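Putative mandelate racemase (Zymomonas mobilis, PDB 2OX4) binds magnesium and is probably a lyase, possibly a dehydratase, of the mandelate racemase branch of the enolase superfamily. Local coordinates at residues V128-L133 against D163-D168; D211-N216 against I237-E242. All coordinates share one frame; numbering follows the deposited sequence.

Contact 1: residues V128-L133 against D163-D168; sequences VYASQL and DAVKVD
Strands 126-131 and 164-167 are the first two parallel strands of the TIM-barrel domain of this enolase-superfamily protein, joined by helix 147-159 in a beta-alpha-beta crossover. Their backbones are laced in parallel register: A130 N donates to A164 O, K166 N to A130 O, and K166 O receives two donors where 128-133 leaves the strand. Of these, L133 N lies in the carbonyl plane at a nearly straight 168°, whereas Q132 N sits above that plane and its bond is more bent. On the face turned to helix 147-159, the L133 side chain crosses that of V165 at about a right angle, with L133 CD1 3.6 Å from V165 CB. The opposite face, inside the barrel, carries Y129, S131 and K166. K166 leaves its strand with CG anti to the backbone N (chi1 -177°). Its CB lies 3.4 Å from Y129 CE1, and CD runs on past the same ring to within 3.7 Å of Y129 OH. The bend at chi3 (89°) brings CE against two polar neighbours, 3.4 Å from S131 OG and 3.5 Å from Q132 NE2. The tip is gripped by E241 and E342 through salt bridges, an environment expected to favour the charged ammonium and fix it beside the magnesium site. Y129 reaches the lysine with CG crowded between backbone N and carbonyl carbon, its hydroxyl also bonded to Q315, as S131 OG is to E342. Q132 lies alongside K166, its OE1 held by Q134 and its NE2 hydrogen-bonded to the metal ligand E215. At the lysine tip, K166 NZ donates to Y129 OH over 3.0 Å.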
loop_
_atom_site.group_PDB
_atom_site.type_symbol
_atom_site.label_atom_id
_atom_site.label_comp_id
_atom_site.label_asym_id
_atom_site.label_seq_id
_atom_site.Cartn_x
_atom_site.Cartn_y
_atom_site.Cartn_z
ATOM N N VAL C 128 -18.873 -28.454 -21.761
ATOM C CA VAL C 128 -19.799 -27.401 -22.179
ATOM C C VAL C 128 -20.891 -27.203 -21.129
ATOM O O VAL C 128 -21.335 -28.165 -20.498
ATOM C CB VAL C 128 -20.471 -27.734 -23.549
ATOM C CG1 VAL C 128 -21.314 -26.579 -24.017
ATOM C CG2 VAL C 128 -19.419 -28.072 -24.617
ATOM N N TYR C 129 -21.319 -25.955 -20.934
ATOM C CA TYR C 129 -22.543 -25.687 -20.187
ATOM C C TYR C 129 -23.665 -25.126 -21.048
ATOM O O TYR C 129 -23.422 -24.428 -22.039
ATOM C CB TYR C 129 -22.283 -24.819 -18.932
ATOM C CG TYR C 129 -21.954 -23.338 -19.122
ATOM C CD1 TYR C 129 -22.959 -22.383 -19.327
ATOM C CD2 TYR C 129 -20.640 -22.885 -19.011
ATOM C CE1 TYR C 129 -22.652 -21.027 -19.477
ATOM C CE2 TYR C 129 -20.332 -21.536 -19.140
ATOM C CZ TYR C 129 -21.335 -20.613 -19.350
ATOM O OH TYR C 129 -21.005 -19.284 -19.466
ATOM N N ALA C 130 -24.896 -25.464 -20.677
ATOM C CA ALA C 130 -26.079 -24.940 -21.325
ATOM C C ALA C 130 -26.423 -23.565 -20.757
ATOM O O ALA C 130 -26.750 -23.453 -19.574
ATOM C CB ALA C 130 -27.250 -25.910 -21.098
ATOM N N SER C 131 -26.387 -22.545 -21.615
ATOM C CA SER C 131 -26.369 -21.159 -21.170
ATOM C C SER C 131 -27.687 -20.415 -21.349
ATOM O O SER C 131 -28.271 -20.426 -22.441
ATOM C CB SER C 131 -25.273 -20.382 -21.885
ATOM O OG SER C 131 -25.136 -19.091 -21.308
ATOM N N GLN C 132 -28.085 -19.717 -20.277
ATOM C CA GLN C 132 -29.214 -18.773 -20.243
ATOM C C GLN C 132 -30.549 -19.524 -20.255
ATOM O O GLN C 132 -31.389 -19.312 -21.133
ATOM C CB GLN C 132 -29.139 -17.693 -21.355
ATOM C CG GLN C 132 -27.761 -16.986 -21.515
ATOM C CD GLN C 132 -27.359 -16.098 -20.334
ATOM O OE1 GLN C 132 -28.100 -15.952 -19.362
ATOM N NE2 GLN C 132 -26.179 -15.479 -20.434
ATOM N N LEU C 133 -30.714 -20.407 -19.270
ATOM C CA LEU C 133 -31.913 -21.250 -19.138
ATOM C C LEU C 133 -33.184 -20.435 -18.961
ATOM O O LEU C 133 -34.272 -20.890 -19.319
ATOM C CB LEU C 133 -31.796 -22.192 -17.939
ATOM C CG LEU C 133 -30.706 -23.253 -17.821
ATOM C CD1 LEU C 133 -30.869 -23.952 -16.472
ATOM C CD2 LEU C 133 -30.738 -24.245 -18.966
ATOM N N ASP C 163 -23.632 -31.400 -18.094
ATOM C CA ASP C 163 -23.434 -31.536 -16.653
ATOM C C ASP C 163 -23.160 -30.180 -15.986
ATOM O O ASP C 163 -22.600 -30.115 -14.887
ATOM C CB ASP C 163 -22.337 -32.561 -16.325
ATOM C CG ASP C 163 -20.928 -32.120 -16.758
ATOM O OD1 ASP C 163 -20.724 -30.988 -17.237
ATOM O OD2 ASP C 163 -20.000 -32.938 -16.606
ATOM N N ALA C 164 -23.563 -29.119 -16.673
ATOM C CA ALA C 164 -23.515 -27.763 -16.135
ATOM C C ALA C 164 -24.519 -26.889 -16.867
ATOM O O ALA C 164 -24.763 -27.059 -18.079
ATOM C CB ALA C 164 -22.099 -27.186 -16.277
ATOM N N VAL C 165 -25.095 -25.943 -16.129
ATOM C CA VAL C 165 -26.030 -24.977 -16.682
ATOM C C VAL C 165 -25.731 -23.580 -16.137
ATOM O O VAL C 165 -25.156 -23.443 -15.050
ATOM C CB VAL C 165 -27.505 -25.337 -16.315
ATOM C CG1 VAL C 165 -27.905 -26.694 -16.924
ATOM C CG2 VAL C 165 -27.699 -25.346 -14.799
ATOM N N LYS C 166 -26.137 -22.555 -16.883
ATOM C CA LYS C 166 -26.079 -21.187 -16.374
ATOM C C LYS C 166 -27.427 -20.493 -16.458
ATOM O O LYS C 166 -28.131 -20.600 -17.457
ATOM C CB LYS C 166 -25.026 -20.359 -17.113
ATOM C CG LYS C 166 -24.866 -18.925 -16.558
ATOM C CD LYS C 166 -23.684 -18.204 -17.215
ATOM C CE LYS C 166 -24.080 -17.470 -18.489
ATOM N NZ LYS C 166 -22.833 -16.937 -19.145
ATOM N N VAL C 167 -27.770 -19.759 -15.407
ATOM C CA VAL C 167 -29.072 -19.116 -15.335
ATOM C C VAL C 167 -28.948 -17.741 -14.665
ATOM O O VAL C 167 -28.164 -17.569 -13.719
ATOM C CB VAL C 167 -30.080 -20.031 -14.606
ATOM C CG1 VAL C 167 -29.606 -20.375 -13.190
ATOM C CG2 VAL C 167 -31.476 -19.440 -14.625
ATOM N N ASP C 168 -29.684 -16.772 -15.204
ATOM C CA ASP C 168 -29.921 -15.486 -14.541
ATOM C C ASP C 168 -31.235 -15.602 -13.779
ATOM O O ASP C 168 -32.307 -15.687 -14.391
ATOM C CB ASP C 168 -29.992 -14.364 -15.581
ATOM C CG ASP C 168 -30.155 -12.970 -14.957
ATOM O OD1 ASP C 168 -30.528 -12.851 -13.765
ATOM O OD2 ASP C 168 -29.900 -11.983 -15.676
HETATM O O HOH W 1 -21.416 -30.778 -20.137
#

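Contact 2: residues D211-N216 against I237-E242; sequences DIIVEN and IFFYEE. With MG (magnesium ion), chain O.
Mostly apolar side chains pack tightly on both faces early in this strand pair, while its C-terminal end opens onto a hydrated metal. I213 CG1 stands over the centre of the F239 ring, 4.0 Å from the centroid, in a CH-pi contact, and I213 CG2 comes within 3.4 Å of F239 CE1. The D211 carboxylate stacks on the F238 ring, the planes 25° apart, and also forms a salt bridge with R127. On the face of V214 and Y240, V214 CG2 packs on I237 CD1 and CG1 lies beside the tyrosine ring, which the N216 amide, its OD1 bonded to T220, meets almost at right angles. These are adjacent parallel strands of the TIM barrel, linked through helix 222-232. V214 N bonds F239 O, E241 N bonds V214 O and N216 N bonds E241 O, each donor nearly along the C=O axis. On the face of E215 and E241, beyond V214, the packing gives way to water and charge. E215, bent at chi2 (81°), and E241, extended beyond CG, bind magnesium through E215 OE1 at 2.2 Å and E241 OE2 at 2.1 Å. Shared coordination lets E215 OE1 and E241 OE2 approach to 3.0 Å without a hydrogen bond; E267 and three waters complete the shell. One water donates over 2.5 Å to both E242 OE1, the partner of R268, and E215 OE2, which also accepts from H217 N.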
loop_
_atom_site.group_PDB
_atom_site.type_symbol
_atom_site.label_atom_id
_atom_site.label_comp_id
_atom_site.label_asym_id
_atom_site.label_seq_id
_atom_site.Cartn_x
_atom_site.Cartn_y
_atom_site.Cartn_z
ATOM N N ASP C 211 -23.315 -28.839 -12.386
ATOM C CA ASP C 211 -22.918 -27.543 -11.852
ATOM C C ASP C 211 -23.865 -26.425 -12.274
ATOM O O ASP C 211 -24.446 -26.459 -13.357
ATOM C CB ASP C 211 -21.478 -27.235 -12.229
ATOM C CG ASP C 211 -20.496 -28.085 -11.451
ATOM O OD1 ASP C 211 -20.562 -28.107 -10.195
ATOM O OD2 ASP C 211 -19.664 -28.740 -12.099
ATOM N N ILE C 212 -24.022 -25.438 -11.390
ATOM C CA ILE C 212 -24.910 -24.316 -11.627
ATOM C C ILE C 212 -24.071 -23.038 -11.549
ATOM O O ILE C 212 -23.441 -22.774 -10.526
ATOM C CB ILE C 212 -26.032 -24.241 -10.553
ATOM C CG1 ILE C 212 -26.848 -25.545 -10.528
ATOM C CG2 ILE C 212 -26.922 -23.025 -10.809
ATOM C CD1 ILE C 212 -27.786 -25.676 -9.300
ATOM N N ILE C 213 -24.078 -22.281 -12.635
ATOM C CA ILE C 213 -23.478 -20.953 -12.698
ATOM C C ILE C 213 -24.598 -19.918 -12.602
ATOM O O ILE C 213 -25.618 -20.032 -13.282
ATOM C CB ILE C 213 -22.725 -20.782 -14.038
ATOM C CG1 ILE C 213 -21.607 -21.825 -14.152
ATOM C CG2 ILE C 213 -22.213 -19.332 -14.197
ATOM C CD1 ILE C 213 -21.266 -22.180 -15.579
ATOM N N VAL C 214 -24.417 -18.921 -11.741
ATOM C CA VAL C 214 -25.393 -17.849 -11.609
ATOM C C VAL C 214 -24.912 -16.573 -12.311
ATOM O O VAL C 214 -23.820 -16.075 -12.029
ATOM C CB VAL C 214 -25.751 -17.605 -10.117
ATOM C CG1 VAL C 214 -26.609 -16.337 -9.963
ATOM C CG2 VAL C 214 -26.500 -18.844 -9.540
ATOM N N GLU C 215 -25.738 -16.064 -13.222
ATOM C CA GLU C 215 -25.423 -14.931 -14.092
ATOM C C GLU C 215 -26.229 -13.707 -13.643
ATOM O O GLU C 215 -27.463 -13.736 -13.672
ATOM C CB GLU C 215 -25.784 -15.341 -15.534
ATOM C CG GLU C 215 -26.131 -14.240 -16.528
ATOM C CD GLU C 215 -24.907 -13.580 -17.122
ATOM O OE1 GLU C 215 -24.534 -13.909 -18.271
ATOM O OE2 GLU C 215 -24.314 -12.710 -16.452
ATOM N N ASN C 216 -25.555 -12.635 -13.210
ATOM C CA ASN C 216 -26.260 -11.392 -12.843
ATOM C C ASN C 216 -26.418 -10.343 -13.959
ATOM O O ASN C 216 -27.156 -9.354 -13.792
ATOM C CB ASN C 216 -25.640 -10.741 -11.587
ATOM C CG ASN C 216 -26.026 -11.450 -10.281
ATOM O OD1 ASN C 216 -25.768 -10.937 -9.184
ATOM N ND2 ASN C 216 -26.619 -12.626 -10.390
ATOM N N ILE C 237 -22.556 -22.991 -5.786
ATOM C CA ILE C 237 -22.567 -22.273 -7.056
ATOM C C ILE C 237 -21.177 -22.372 -7.677
ATOM O O ILE C 237 -20.183 -22.103 -7.016
ATOM C CB ILE C 237 -22.986 -20.790 -6.830
ATOM C CG1 ILE C 237 -24.348 -20.726 -6.129
ATOM C CG2 ILE C 237 -22.974 -19.983 -8.134
ATOM C CD1 ILE C 237 -25.454 -21.479 -6.858
ATOM N N PHE C 238 -21.118 -22.781 -8.945
ATOM C CA PHE C 238 -19.858 -23.087 -9.612
ATOM C C PHE C 238 -19.047 -21.791 -9.786
ATOM O O PHE C 238 -17.890 -21.707 -9.377
ATOM C CB PHE C 238 -20.160 -23.704 -10.986
ATOM C CG PHE C 238 -18.994 -24.398 -11.614
ATOM C CD1 PHE C 238 -18.376 -25.476 -10.978
ATOM C CD2 PHE C 238 -18.515 -23.985 -12.848
ATOM C CE1 PHE C 238 -17.303 -26.127 -11.563
ATOM C CE2 PHE C 238 -17.423 -24.628 -13.448
ATOM C CZ PHE C 238 -16.818 -25.696 -12.809
ATOM N N PHE C 239 -19.675 -20.791 -10.390
ATOM C CA PHE C 239 -19.184 -19.420 -10.329
ATOM C C PHE C 239 -20.310 -18.422 -10.540
ATOM O O PHE C 239 -21.433 -18.810 -10.865
ATOM C CB PHE C 239 -17.936 -19.169 -11.217
ATOM C CG PHE C 239 -18.098 -19.476 -12.694
ATOM C CD1 PHE C 239 -18.787 -18.601 -13.540
ATOM C CD2 PHE C 239 -17.492 -20.595 -13.258
ATOM C CE1 PHE C 239 -18.898 -18.857 -14.915
ATOM C CE2 PHE C 239 -17.608 -20.862 -14.634
ATOM C CZ PHE C 239 -18.317 -19.987 -15.456
ATOM N N TYR C 240 -19.997 -17.144 -10.347
ATOM C CA TYR C 240 -20.986 -16.088 -10.149
ATOM C C TYR C 240 -20.527 -14.964 -11.062
ATOM O O TYR C 240 -19.451 -14.377 -10.841
ATOM C CB TYR C 240 -20.907 -15.664 -8.672
ATOM C CG TYR C 240 -21.989 -14.741 -8.124
ATOM C CD1 TYR C 240 -23.272 -14.690 -8.673
ATOM C CD2 TYR C 240 -21.718 -13.949 -6.996
ATOM C CE1 TYR C 240 -24.260 -13.834 -8.124
ATOM C CE2 TYR C 240 -22.679 -13.104 -6.449
ATOM C CZ TYR C 240 -23.944 -13.052 -7.013
ATOM O OH TYR C 240 -24.881 -12.221 -6.454
ATOM N N GLU C 241 -21.314 -14.699 -12.103
ATOM C CA GLU C 241 -20.853 -13.962 -13.292
ATOM C C GLU C 241 -21.437 -12.545 -13.374
ATOM O O GLU C 241 -22.645 -12.345 -13.161
ATOM C CB GLU C 241 -21.188 -14.743 -14.581
ATOM C CG GLU C 241 -21.079 -13.897 -15.850
ATOM C CD GLU C 241 -21.358 -14.660 -17.138
ATOM O OE1 GLU C 241 -21.396 -15.906 -17.102
ATOM O OE2 GLU C 241 -21.521 -14.000 -18.197
ATOM N N GLU C 242 -20.572 -11.579 -13.710
ATOM C CA GLU C 242 -20.954 -10.186 -13.964
ATOM C C GLU C 242 -21.836 -9.593 -12.866
ATOM O O GLU C 242 -22.994 -9.236 -13.093
ATOM C CB GLU C 242 -21.587 -10.019 -15.344
ATOM C CG GLU C 242 -20.573 -9.996 -16.500
ATOM C CD GLU C 242 -20.932 -8.944 -17.543
ATOM O OE1 GLU C 242 -21.973 -9.113 -18.210
ATOM O OE2 GLU C 242 -20.180 -7.951 -17.697
HETATM MG MG MG O . -22.863 -13.012 -19.457
HETATM O O HOH W 2 -23.287 -11.230 -18.217
HETATM O O HOH W 3 -24.375 -12.058 -21.002
HETATM O O HOH W 4 -22.912 -14.538 -20.892
#

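Overall arrangement
Both contacts are buried, and they follow one another round the same barrel: strands 164-167 and 211-215 are neighbours, so contact 1 supplies the strand next to contact 2, with V165 O probably accepting a hydrogen bond from I213 N. Facing the helices, contact 1 is apolar and contact 2 largely so, with the Y240 hydroxyl bonded to helix 222-232. Inside, contact 1 brings a lysine among hydroxyl and amide groups, whereas contact 2 gathers carboxylates around magnesium beyond the apolar I213-F239 pair. The two meet in the salt bridge K166 NZ to E241 OE1, 2.7 Å long, which sets the cationic tip against a metal-binding glutamate. Only contact 2 is touched by other subunits, at F238 and E242.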